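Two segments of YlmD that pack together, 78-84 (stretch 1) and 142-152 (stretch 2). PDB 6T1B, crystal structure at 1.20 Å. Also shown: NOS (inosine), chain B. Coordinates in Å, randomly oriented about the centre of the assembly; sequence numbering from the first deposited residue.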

ATOM      1  N   GLU A  78       2.131   2.041  12.298  1.00 10.92           N
ATOM      2  CA  GLU A  78       3.177   1.127  12.724  1.00 11.36           C
ATOM      3  C   GLU A  78       3.379  -0.009  11.741  1.00 11.67           C
ATOM      4  O   GLU A  78       4.501  -0.506  11.604  1.00 13.21           O
ATOM      5  N   GLN A  79       2.314  -0.473  11.089  1.00 10.20           N
ATOM      6  CA  GLN A  79       2.367  -1.574  10.116  1.00 10.81           C
ATOM      7  C   GLN A  79       2.867  -2.872  10.750  1.00 10.74           C
ATOM      8  O   GLN A  79       3.968  -3.352  10.482  1.00 13.05           O
ATOM      9  N   VAL A  80       1.987  -3.459  11.562  1.00 10.96           N
ATOM     10  CA  VAL A  80       2.312  -4.655  12.321  1.00 12.01           C
ATOM     11  C   VAL A  80       1.942  -5.953  11.624  1.00 12.90           C
ATOM     12  O   VAL A  80       2.030  -7.027  12.236  1.00 14.64           O
ATOM     13  N   HIS A  81       1.560  -5.868  10.344  1.00 11.64           N
ATOM     14  CA  HIS A  81       1.128  -7.043   9.570  1.00 12.85           C
ATOM     15  C   HIS A  81      -0.130  -7.684  10.125  1.00 13.20           C
ATOM     16  O   HIS A  81      -0.323  -8.900  10.064  1.00 16.56           O
ATOM     17  N   GLY A  82      -0.996  -6.852  10.689  1.00 13.25           N
ATOM     18  CA  GLY A  82      -2.331  -7.226  11.019  1.00 12.58           C
ATOM     19  C   GLY A  82      -3.346  -6.648  10.047  1.00 13.95           C
ATOM     20  O   GLY A  82      -3.017  -6.199   8.942  1.00 13.31           O
ATOM     21  N   ALA A  83      -4.602  -6.659  10.477  1.00 14.60           N
ATOM     22  CA  ALA A  83      -5.700  -6.217   9.625  1.00 15.18           C
ATOM     23  C   ALA A  83      -6.473  -5.051  10.224  1.00 14.46           C
ATOM     24  O   ALA A  83      -7.612  -4.796   9.814  1.00 16.31           O
ATOM     25  N   ASP A  84      -5.887  -4.315  11.160  1.00 13.84           N
ATOM     26  CA  ASP A  84      -6.581  -3.198  11.798  1.00 14.01           C
ATOM     27  C   ASP A  84      -6.343  -1.902  11.013  1.00 11.33           C
ATOM     28  O   ASP A  84      -5.331  -1.737  10.332  1.00 12.05           O
ATOM     29  N   ALA A 142      -4.071   0.770   2.566  1.00  9.85           N
ATOM     30  CA  ALA A 142      -3.822  -0.405   3.388  1.00  9.74           C
ATOM     31  C   ALA A 142      -2.613  -1.179   2.898  1.00 10.79           C
ATOM     32  O   ALA A 142      -2.308  -1.195   1.703  1.00 10.85           O
ATOM     33  N   HIS A 143      -1.949  -1.825   3.857  1.00  9.63           N
ATOM     34  CA  HIS A 143      -0.753  -2.634   3.673  1.00 10.45           C
ATOM     35  C   HIS A 143      -1.168  -4.081   3.881  1.00 10.58           C
ATOM     36  O   HIS A 143      -1.561  -4.465   4.985  1.00 11.95           O
ATOM     37  N   ALA A 144      -1.082  -4.888   2.818  1.00 11.77           N
ATOM     38  CA  ALA A 144      -1.517  -6.275   2.876  1.00 13.71           C
ATOM     39  C   ALA A 144      -0.429  -7.222   2.400  1.00 13.68           C
ATOM     40  O   ALA A 144      -0.284  -7.468   1.202  1.00 13.29           O
ATOM     41  N   GLY A 145       0.317  -7.794   3.336  1.00 14.33           N
ATOM     42  CA  GLY A 145       1.066  -8.999   3.082  1.00 15.00           C
ATOM     43  C   GLY A 145       0.171 -10.194   3.294  1.00 15.64           C
ATOM     44  O   GLY A 145      -1.051 -10.079   3.411  1.00 14.55           O
ATOM     45  N   TRP A 146       0.778 -11.382   3.354  1.00 14.85           N
ATOM     46  CA  TRP A 146      -0.074 -12.560   3.487  1.00 17.07           C
ATOM     47  C   TRP A 146      -0.879 -12.523   4.786  1.00 15.39           C
ATOM     48  O   TRP A 146      -2.042 -12.955   4.815  1.00 15.97           O
ATOM     49  N   ARG A 147      -0.287 -12.022   5.871  1.00 15.37           N
ATOM     50  CA  ARG A 147      -0.980 -12.054   7.156  1.00 15.90           C
ATOM     51  C   ARG A 147      -2.166 -11.094   7.159  1.00 15.12           C
ATOM     52  O   ARG A 147      -3.273 -11.452   7.603  1.00 17.27           O
ATOM     53  N   GLY A 148      -1.955  -9.878   6.664  1.00 13.96           N
ATOM     54  CA  GLY A 148      -3.040  -8.911   6.606  1.00 13.84           C
ATOM     55  C   GLY A 148      -4.133  -9.346   5.651  1.00 16.11           C
ATOM     56  O   GLY A 148      -5.320  -9.109   5.895  1.00 15.17           O
ATOM     57  N   THR A 149      -3.749  -9.997   4.552  1.00 14.72           N
ATOM     58  CA  THR A 149      -4.734 -10.553   3.627  1.00 14.05           C
ATOM     59  C   THR A 149      -5.523 -11.671   4.293  1.00 15.28           C
ATOM     60  O   THR A 149      -6.751 -11.735   4.172  1.00 16.86           O
ATOM     61  N   ALA A 150      -4.841 -12.541   5.037  1.00 15.39           N
ATOM     62  CA  ALA A 150      -5.532 -13.607   5.768  1.00 16.04           C
ATOM     63  C   ALA A 150      -6.476 -13.016   6.812  1.00 16.78           C
ATOM     64  O   ALA A 150      -7.508 -13.623   7.135  1.00 19.78           O
ATOM     65  N   GLY A 151      -6.141 -11.841   7.344  1.00 16.70           N
ATOM     66  CA  GLY A 151      -6.961 -11.106   8.281  1.00 15.10           C
ATOM     67  C   GLY A 151      -8.071 -10.302   7.664  1.00 16.82           C
ATOM     68  O   GLY A 151      -8.887  -9.725   8.392  1.00 18.40           O
ATOM     69  N   GLY A 152      -8.129 -10.258   6.335  1.00 15.45           N
ATOM     70  CA  GLY A 152      -9.201  -9.556   5.661  1.00 16.45           C
ATOM     71  C   GLY A 152      -9.093  -8.047   5.675  1.00 14.99           C
ATOM     72  O   GLY A 152     -10.119  -7.356   5.692  1.00 14.32           O
TER

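Two segments far apart in sequence can pack through side-chain contacts in one place and close backbone approach in another. Residues 78-84 and 142-152 of YlmD illustrate this, burying 419 Å² without a single direct hydrogen bond between them.

Ala142, in the strand as this stretch begins, makes no contact, whereas His143 points toward the loop (chi1 161°, t). Its imidazole is a shared surface. Gln79, an m rotamer that also points inward, sets its NE2 over one ring face, with NE2 of Gln79 3.4 Å from CG of His143. The ring's edge meets the face of His81 in an edge-to-face pair, planes at 74° and centroids 4.5 Å apart. His81 is itself m, its CA-to-CB bond directed sideways. Inosine adjoins the same cluster: its O5' lies 3.1 Å from NE2 of His143, and its O3' approaches the edge of the His81 ring, 2.9 Å from CE1 of His81. The backbone contributes a bridge, one water donating to both His143 O and Gly82 O at 2.7 Å each.

Ala144 turns away, and Gly145 occupies the N-cap position; Gly145 O accepts hydrogen bonds from Thr149 N (2.9 Å) and from Thr149 OG1 (2.8 Å). A CB on Gly145 would sit tightly against CD2 of His81. Arg147 (chi1 m) points toward the loop, placing its CB 3.3 Å from the carbonyl O of His81. At Gly148 the backbones close in: its CA lies 3.6 Å from O of Gly82, leaving little room for a CB. Thr149, also m, faces away. Finally, Ala83 points its methyl toward stretch 2, where CB of Ala83 is 3.4 Å from O of Gly151; a CB on Gly151 would clash with that methyl. Gly152 is the first residue to leave helical phi/psi, with the positive phi of a Schellman motif.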

ATOM      1  CB  GLU A  78       2.834   0.548  14.086  1.00 12.27           C
ATOM      2  CG  GLU A  78       3.927  -0.275  14.680  1.00 13.10           C
ATOM      3  CD  GLU A  78       3.575  -0.810  16.070  1.00 14.46           C
ATOM      4  OE1 GLU A  78       4.468  -1.503  16.660  1.00 18.85           O
ATOM      5  OE2 GLU A  78       2.473  -0.557  16.603  1.00 14.83           O
ATOM      6  CB  GLN A  79       3.164  -1.184   8.870  1.00 11.69           C
ATOM      7  CG  GLN A  79       2.541  -0.022   8.121  1.00 10.94           C
ATOM      8  CD  GLN A  79       3.262   0.374   6.844  1.00 10.94           C
ATOM      9  OE1 GLN A  79       3.594   1.535   6.644  1.00 11.45           O
ATOM     10  NE2 GLN A  79       3.448  -0.588   5.951  1.00 14.66           N
ATOM     11  CB  VAL A  80       1.691  -4.609  13.735  1.00 12.12           C
ATOM     12  CG1 VAL A  80       2.236  -3.406  14.485  1.00 13.21           C
ATOM     13  CG2 VAL A  80       0.164  -4.613  13.673  1.00 14.11           C
ATOM     14  CB  HIS A  81       2.254  -8.068   9.396  1.00 14.04           C
ATOM     15  CG  HIS A  81       3.228  -7.691   8.343  1.00 15.48           C
ATOM     16  ND1 HIS A  81       4.321  -6.891   8.594  1.00 18.54           N
ATOM     17  CD2 HIS A  81       3.254  -7.961   7.012  1.00 16.81           C
ATOM     18  CE1 HIS A  81       4.996  -6.707   7.473  1.00 22.65           C
ATOM     19  NE2 HIS A  81       4.368  -7.343   6.502  1.00 23.84           N
ATOM     20  CB  ALA A  83      -6.622  -7.385   9.295  1.00 17.25           C
ATOM     21  CB  ASP A  84      -6.115  -3.077  13.251  1.00 15.17           C
ATOM     22  CG  ASP A  84      -6.701  -4.162  14.145  1.00 21.38           C
ATOM     23  OD1 ASP A  84      -7.945  -4.371  14.115  1.00 26.69           O
ATOM     24  OD2 ASP A  84      -5.933  -4.803  14.877  1.00 28.85           O
ATOM     25  CB  ALA A 142      -5.052  -1.330   3.410  1.00 11.19           C
ATOM     26  CB  HIS A 143       0.266  -2.174   4.726  1.00 10.79           C
ATOM     27  CG  HIS A 143       1.364  -3.134   5.015  1.00 14.31           C
ATOM     28  ND1 HIS A 143       1.445  -3.817   6.210  1.00 12.59           N
ATOM     29  CD2 HIS A 143       2.481  -3.466   4.318  1.00 14.87           C
ATOM     30  CE1 HIS A 143       2.535  -4.558   6.222  1.00 15.45           C
ATOM     31  NE2 HIS A 143       3.197  -4.352   5.091  1.00 16.16           N
ATOM     32  CB  ALA A 144      -2.783  -6.481   2.040  1.00 14.57           C
ATOM     33  CB  TRP A 146       0.720 -13.866   3.311  1.00 18.68           C
ATOM     34  CG  TRP A 146       1.540 -14.342   4.488  1.00 18.65           C
ATOM     35  CD1 TRP A 146       2.865 -14.153   4.689  1.00 21.42           C
ATOM     36  CD2 TRP A 146       1.075 -15.118   5.594  1.00 20.93           C
ATOM     37  NE1 TRP A 146       3.261 -14.739   5.861  1.00 20.31           N
ATOM     38  CE2 TRP A 146       2.179 -15.354   6.430  1.00 21.18           C
ATOM     39  CE3 TRP A 146      -0.168 -15.639   5.955  1.00 22.05           C
ATOM     40  CZ2 TRP A 146       2.079 -16.081   7.604  1.00 21.19           C
ATOM     41  CZ3 TRP A 146      -0.264 -16.367   7.129  1.00 25.07           C
ATOM     42  CH2 TRP A 146       0.856 -16.579   7.937  1.00 25.10           C
ATOM     43  CB  ARG A 147      -0.020 -11.704   8.284  1.00 18.78           C
ATOM     44  CG  ARG A 147       1.016 -12.743   8.525  1.00 21.92           C
ATOM     45  CD  ARG A 147       1.700 -12.470   9.837  1.00 35.55           C
ATOM     46  NE  ARG A 147       2.887 -13.294   9.967  1.00 50.14           N
ATOM     47  CZ  ARG A 147       2.927 -14.470  10.576  1.00 54.75           C
ATOM     48  NH1 ARG A 147       4.072 -15.127  10.614  1.00 28.99           N
ATOM     49  NH2 ARG A 147       1.837 -14.981  11.141  1.00 56.06           N
ATOM     50  CB  THR A 149      -4.030 -11.050   2.363  1.00 15.05           C
ATOM     51  OG1 THR A 149      -3.297  -9.970   1.758  1.00 15.49           O
ATOM     52  CG2 THR A 149      -5.018 -11.549   1.337  1.00 16.07           C
ATOM     53  CB  ALA A 150      -4.509 -14.533   6.433  1.00 19.14           C
TER
HETATM   54  N9  NOS B 301       9.047  -0.852   8.238  1.00 28.56           N
HETATM   55  C4  NOS B 301       8.200   0.189   8.326  1.00 26.01           C
HETATM   56  N3  NOS B 301       6.724   0.300   8.417  1.00 25.85           N
HETATM   57  C2  NOS B 301       6.121   1.597   8.545  1.00 25.92           C
HETATM   58  N1  NOS B 301       6.917   2.791   8.585  1.00 25.76           N
HETATM   59  C6  NOS B 301       8.327   2.745   8.502  1.00 23.83           C
HETATM   60  O6  NOS B 301       8.934   3.780   8.527  1.00 19.81           O
HETATM   61  C5  NOS B 301       8.949   1.340   8.363  1.00 24.18           C
HETATM   62  N7  NOS B 301      10.192   0.994   8.239  1.00 21.97           N
HETATM   63  C8  NOS B 301      10.278  -0.333   8.173  1.00 27.12           C
HETATM   64  C5' NOS B 301       6.023  -2.652   5.765  1.00 40.47           C
HETATM   65  O5' NOS B 301       6.003  -3.266   4.479  1.00 41.78           O
HETATM   66  C4' NOS B 301       7.054  -3.297   6.657  1.00 38.12           C
HETATM   67  O4' NOS B 301       8.181  -2.401   6.772  1.00 35.88           O
HETATM   68  C1' NOS B 301       8.531  -2.229   8.129  1.00 33.55           C
HETATM   69  C2' NOS B 301       7.286  -2.567   8.944  1.00 36.43           C
HETATM   70  O2' NOS B 301       7.651  -3.059  10.227  1.00 37.52           O
HETATM   71  C3' NOS B 301       6.599  -3.626   8.080  1.00 38.34           C
HETATM   72  O3' NOS B 301       7.087  -4.929   8.439  1.00 39.57           O
HETATM   73  O   HOH W   1      -1.035  -6.114   7.090  1.00 13.54           O